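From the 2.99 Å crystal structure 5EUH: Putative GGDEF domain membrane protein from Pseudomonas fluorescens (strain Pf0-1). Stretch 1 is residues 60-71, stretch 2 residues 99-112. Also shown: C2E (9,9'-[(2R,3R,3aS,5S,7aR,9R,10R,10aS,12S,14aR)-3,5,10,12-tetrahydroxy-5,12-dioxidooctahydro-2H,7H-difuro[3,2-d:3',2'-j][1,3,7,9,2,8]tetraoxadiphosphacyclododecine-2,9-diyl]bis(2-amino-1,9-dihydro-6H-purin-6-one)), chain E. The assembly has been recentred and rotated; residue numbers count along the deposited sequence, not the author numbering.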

# COMPACT_ATOMS: atom_id res chain seq x y z
N ARG A 60 12.29 2.04 -4.37
CA ARG A 60 12.45 3.35 -3.74
C ARG A 60 11.55 4.39 -4.41
O ARG A 60 10.98 5.25 -3.73
CB ARG A 60 13.91 3.78 -3.79
CG ARG A 60 14.83 2.86 -3.01
CD ARG A 60 16.23 2.86 -3.59
NE ARG A 60 16.84 4.18 -3.55
CZ ARG A 60 17.59 4.62 -2.55
NH1 ARG A 60 17.84 3.84 -1.51
NH2 ARG A 60 18.11 5.85 -2.59
N GLU A 61 11.42 4.33 -5.74
CA GLU A 61 10.51 5.23 -6.43
C GLU A 61 9.07 4.96 -6.05
O GLU A 61 8.28 5.89 -5.85
CB GLU A 61 10.70 5.12 -7.94
CG GLU A 61 11.96 5.79 -8.46
CD GLU A 61 11.97 7.28 -8.20
OE1 GLU A 61 12.76 7.74 -7.35
OE2 GLU A 61 11.19 8.00 -8.85
N LEU A 62 8.70 3.68 -5.94
CA LEU A 62 7.36 3.35 -5.47
C LEU A 62 7.13 3.86 -4.06
O LEU A 62 6.05 4.37 -3.74
CB LEU A 62 7.14 1.84 -5.55
CG LEU A 62 5.85 1.28 -4.95
CD1 LEU A 62 4.63 1.99 -5.51
CD2 LEU A 62 5.76 -0.22 -5.19
N ALA A 63 8.14 3.73 -3.19
CA ALA A 63 8.02 4.25 -1.83
C ALA A 63 7.86 5.76 -1.84
O ALA A 63 7.05 6.31 -1.07
CB ALA A 63 9.24 3.84 -1.01
N ARG A 64 8.61 6.46 -2.69
CA ARG A 64 8.49 7.91 -2.78
C ARG A 64 7.11 8.33 -3.29
O ARG A 64 6.59 9.37 -2.87
CB ARG A 64 9.58 8.48 -3.67
CG ARG A 64 9.57 9.99 -3.77
CD ARG A 64 10.50 10.48 -4.86
NE ARG A 64 10.19 9.88 -6.15
CZ ARG A 64 9.21 10.29 -6.95
NH1 ARG A 64 8.44 11.31 -6.59
NH2 ARG A 64 9.00 9.68 -8.10
N VAL A 65 6.51 7.54 -4.18
CA VAL A 65 5.19 7.88 -4.70
C VAL A 65 4.14 7.75 -3.61
O VAL A 65 3.26 8.61 -3.47
CB VAL A 65 4.86 7.00 -5.92
CG1 VAL A 65 3.38 7.12 -6.27
CG2 VAL A 65 5.73 7.37 -7.10
N ILE A 66 4.21 6.67 -2.83
CA ILE A 66 3.22 6.45 -1.78
C ILE A 66 3.31 7.55 -0.72
O ILE A 66 2.31 8.17 -0.36
CB ILE A 66 3.40 5.06 -1.15
CG1 ILE A 66 3.32 3.97 -2.22
CG2 ILE A 66 2.36 4.81 -0.07
CD1 ILE A 66 3.69 2.60 -1.72
N THR A 67 4.53 7.80 -0.22
CA THR A 67 4.71 8.83 0.79
C THR A 67 4.37 10.22 0.27
O THR A 67 4.06 11.11 1.07
CB THR A 67 6.14 8.80 1.32
OG1 THR A 67 7.05 9.04 0.23
CG2 THR A 67 6.46 7.46 1.95
N THR A 68 4.43 10.43 -1.04
CA THR A 68 3.99 11.70 -1.62
C THR A 68 2.47 11.82 -1.61
O THR A 68 1.94 12.94 -1.61
CB THR A 68 4.53 11.83 -3.04
OG1 THR A 68 5.96 11.75 -3.01
CG2 THR A 68 4.14 13.16 -3.66
N ASN A 69 1.75 10.70 -1.56
CA ASN A 69 0.30 10.70 -1.54
C ASN A 69 -0.27 10.36 -0.18
O ASN A 69 -1.49 10.37 -0.02
CB ASN A 69 -0.24 9.73 -2.58
CG ASN A 69 0.04 10.18 -3.99
OD1 ASN A 69 -0.76 10.90 -4.59
ND2 ASN A 69 1.17 9.78 -4.53
N VAL A 70 0.58 10.08 0.80
CA VAL A 70 0.16 9.73 2.16
C VAL A 70 0.94 10.62 3.11
O VAL A 70 2.14 10.42 3.31
CB VAL A 70 0.40 8.24 2.46
CG1 VAL A 70 0.22 7.96 3.93
CG2 VAL A 70 -0.54 7.39 1.63
N ARG A 71 0.26 11.61 3.70
CA ARG A 71 0.96 12.72 4.32
C ARG A 71 0.45 13.15 5.69
O ARG A 71 1.04 14.04 6.29
CB ARG A 71 0.93 13.94 3.39
CG ARG A 71 1.60 13.72 2.05
CD ARG A 71 0.96 14.55 0.96
NE ARG A 71 -0.43 14.17 0.73
CZ ARG A 71 -1.09 14.44 -0.38
NH1 ARG A 71 -0.49 15.09 -1.36
NH2 ARG A 71 -2.35 14.06 -0.51
N GLN A 99 -9.32 7.18 -3.63
CA GLN A 99 -8.70 8.31 -4.32
C GLN A 99 -7.19 8.31 -4.11
O GLN A 99 -6.43 8.62 -5.03
CB GLN A 99 -9.31 9.62 -3.84
CG GLN A 99 -10.82 9.64 -3.85
CD GLN A 99 -11.37 11.02 -3.56
OE1 GLN A 99 -11.30 11.92 -4.40
NE2 GLN A 99 -11.93 11.20 -2.37
N ILE A 100 -6.74 8.00 -2.89
CA ILE A 100 -5.31 7.88 -2.63
C ILE A 100 -4.71 6.77 -3.48
O ILE A 100 -3.62 6.91 -4.04
CB ILE A 100 -5.06 7.63 -1.13
CG1 ILE A 100 -5.68 8.73 -0.28
CG2 ILE A 100 -3.57 7.49 -0.86
CD1 ILE A 100 -5.73 8.38 1.19
N ALA A 101 -5.43 5.64 -3.58
CA ALA A 101 -4.92 4.50 -4.33
C ALA A 101 -4.82 4.82 -5.81
O ALA A 101 -3.84 4.46 -6.46
CB ALA A 101 -5.82 3.29 -4.09
N GLU A 102 -5.83 5.49 -6.36
CA GLU A 102 -5.79 5.85 -7.78
C GLU A 102 -4.64 6.80 -8.07
O GLU A 102 -3.97 6.68 -9.10
CB GLU A 102 -7.12 6.46 -8.21
CG GLU A 102 -7.13 6.93 -9.66
CD GLU A 102 -6.66 5.85 -10.63
OE1 GLU A 102 -6.05 6.21 -11.66
OE2 GLU A 102 -6.92 4.66 -10.36
N HIS A 103 -4.39 7.76 -7.17
CA HIS A 103 -3.25 8.66 -7.34
C HIS A 103 -1.94 7.88 -7.34
O HIS A 103 -1.05 8.14 -8.16
CB HIS A 103 -3.24 9.71 -6.23
CG HIS A 103 -4.28 10.78 -6.40
ND1 HIS A 103 -4.81 11.11 -7.62
CD2 HIS A 103 -4.86 11.60 -5.49
CE1 HIS A 103 -5.69 12.09 -7.46
NE2 HIS A 103 -5.74 12.40 -6.18
N ILE A 104 -1.81 6.92 -6.42
CA ILE A 104 -0.58 6.13 -6.33
C ILE A 104 -0.44 5.26 -7.57
O ILE A 104 0.64 5.17 -8.17
CB ILE A 104 -0.57 5.29 -5.04
CG1 ILE A 104 -0.51 6.19 -3.81
CG2 ILE A 104 0.60 4.32 -5.04
CD1 ILE A 104 -0.48 5.42 -2.51
N ARG A 105 -1.52 4.59 -7.96
CA ARG A 105 -1.46 3.71 -9.13
C ARG A 105 -1.12 4.49 -10.39
O ARG A 105 -0.23 4.10 -11.15
CB ARG A 105 -2.79 2.98 -9.30
CG ARG A 105 -2.77 1.96 -10.43
CD ARG A 105 -4.16 1.71 -10.98
NE ARG A 105 -4.72 2.90 -11.62
CZ ARG A 105 -4.29 3.40 -12.77
NH1 ARG A 105 -3.29 2.82 -13.41
NH2 ARG A 105 -4.86 4.48 -13.28
N ALA A 106 -1.81 5.61 -10.62
CA ALA A 106 -1.57 6.39 -11.82
C ALA A 106 -0.15 6.95 -11.86
O ALA A 106 0.48 6.99 -12.92
CB ALA A 106 -2.59 7.52 -11.93
N ALA A 107 0.37 7.37 -10.70
CA ALA A 107 1.70 7.96 -10.67
C ALA A 107 2.78 6.93 -10.98
O ALA A 107 3.76 7.24 -11.67
CB ALA A 107 1.95 8.60 -9.30
N VAL A 108 2.62 5.71 -10.48
CA VAL A 108 3.59 4.66 -10.77
C VAL A 108 3.57 4.30 -12.25
O VAL A 108 4.61 4.05 -12.86
CB VAL A 108 3.32 3.43 -9.88
CG1 VAL A 108 4.22 2.27 -10.27
CG2 VAL A 108 3.49 3.79 -8.42
N GLU A 109 2.38 4.28 -12.85
CA GLU A 109 2.26 3.95 -14.26
C GLU A 109 2.97 4.98 -15.13
O GLU A 109 3.57 4.64 -16.16
CB GLU A 109 0.79 3.84 -14.64
CG GLU A 109 0.53 3.32 -16.04
CD GLU A 109 -0.95 3.24 -16.35
OE1 GLU A 109 -1.73 3.97 -15.71
OE2 GLU A 109 -1.33 2.44 -17.24
N GLN A 110 2.93 6.25 -14.73
CA GLN A 110 3.54 7.33 -15.49
C GLN A 110 4.99 7.58 -15.12
O GLN A 110 5.60 8.52 -15.64
CB GLN A 110 2.74 8.63 -15.30
CG GLN A 110 1.25 8.49 -15.56
CD GLN A 110 0.93 8.07 -16.98
OE1 GLN A 110 1.71 8.32 -17.91
NE2 GLN A 110 -0.22 7.43 -17.16
N LEU A 111 5.57 6.78 -14.22
CA LEU A 111 6.95 7.00 -13.82
C LEU A 111 7.92 6.79 -14.97
O LEU A 111 9.01 7.37 -14.99
CB LEU A 111 7.32 6.08 -12.65
CG LEU A 111 7.02 6.61 -11.25
CD1 LEU A 111 7.46 5.61 -10.20
CD2 LEU A 111 7.70 7.95 -11.04
N SER A 112 7.55 5.96 -15.95
CA SER A 112 8.43 5.73 -17.09
C SER A 112 8.36 6.87 -18.09
O SER A 112 9.36 7.21 -18.73
CB SER A 112 8.07 4.41 -17.77
OG SER A 112 6.76 4.45 -18.31
P1 C2E E . -10.99 15.24 2.27
O2P C2E E . -12.44 15.64 2.27
O1P C2E E . -10.26 15.05 3.58
O5' C2E E . -10.15 16.27 1.37
C5' C2E E . -10.80 17.39 0.79
C4' C2E E . -9.82 18.26 -0.00
O4' C2E E . -9.35 19.31 0.85
C3' C2E E . -8.58 17.52 -0.49
O3' C2E E . -8.70 17.10 -1.84
C2' C2E E . -7.49 18.55 -0.40
O2' C2E E . -7.31 19.18 -1.67
C1' C2E E . -7.98 19.58 0.60
N9 C2E E . -7.21 19.36 1.84
C8 C2E E . -7.66 18.73 2.94
N7 C2E E . -6.71 18.70 3.90
C5 C2E E . -5.61 19.31 3.40
C6 C2E E . -4.26 19.62 3.89
O6 C2E E . -3.90 19.28 5.04
N1 C2E E . -3.43 20.27 3.07
C2 C2E E . -3.79 20.65 1.83
N2 C2E E . -2.88 21.30 1.06
N3 C2E E . -5.02 20.40 1.32
C4 C2E E . -5.95 19.74 2.05
P11 C2E E . -7.99 15.75 -2.34
O21 C2E E . -8.60 15.34 -3.66
O11 C2E E . -6.49 15.90 -2.22
O5A C2E E . -8.47 14.72 -1.20
C5A C2E E . -9.40 13.69 -1.52
C4A C2E E . -9.56 12.76 -0.32
O4A C2E E . -8.44 11.90 -0.27
C3A C2E E . -9.55 13.49 1.01
O3A C2E E . -10.85 13.87 1.44
C2A C2E E . -8.95 12.49 1.97
O2A C2E E . -9.98 11.68 2.54
C1A C2E E . -8.09 11.62 1.08
N91 C2E E . -6.67 11.99 1.26
C81 C2E E . -5.95 12.75 0.42
N71 C2E E . -4.68 12.90 0.87
C51 C2E E . -4.59 12.21 2.02
C61 C2E E . -3.53 11.95 3.01
O61 C2E E . -2.38 12.42 2.87
N11 C2E E . -3.84 11.18 4.07
C21 C2E E . -5.07 10.66 4.25
N21 C2E E . -5.30 9.90 5.35
N31 C2E E . -6.08 10.87 3.38
C41 C2E E . -5.90 11.62 2.27

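How do the two helices lie against each other? They run in roughly antiparallel directions, at 146°, with their axes 9.3 Å apart at closest approach. No hydrogen bond joins the stretches; side-chain packing holds them, and about 497 Å² of surface is buried, both sides summed. Leu62 lies beside Val108, Ile66 beside Ile104, and Asn69 beside Ile100.

Which bump fills which hollow? Val65 is the knob, and its hole is formed by Ile104, Ala107, Val108 and Leu111. Val65 CG1 lies 3.7 Å from Ala107 CB and 4.0 Å from Val108 CG2, while Val65 CG2 meets Leu111 CD1 at 4.0 Å. A short, branched side chain suits this pocket, because its two methyls spread across it, CG1 toward Ala107 and CG2 toward Leu111, with Val108 near both. Ala107 points toward the first helix, yet its single methyl leaves room for the valine.

What closes the packing around this knob? Leu62 leaves its helix sideways, but its end swings nearer, bringing CD1 to 3.6 Å from Val108 CG2. Across from Ile66, Ile104 extends with chi2 t, so that Ile104 CD1 lies 3.8 Å from Ile66 CG2. Leu111 also lies against the aliphatic part of Glu61, with Glu61 CB 4.0 Å from Leu111 CD1. The acid itself turns to its own helix, where Glu61 OE2 forms a salt bridge with Arg64 NH2 at 2.9 Å.

How does a polar residue fit at the other end? Asn69 points toward the second helix and packs its CB 3.8 Å from Ile104 CG1. Asn69 ND2 donates to Val65 O at 2.6 Å, while Asn69 OD1 lies 3.2 Å from His103 CB with no hydrogen bond across the stretches. Beyond it, Val70 CG2 meets Ile100 CG2 at 3.9 Å, and Ile100 CD1 reaches the bound C2E, 3.3 Å from its N31.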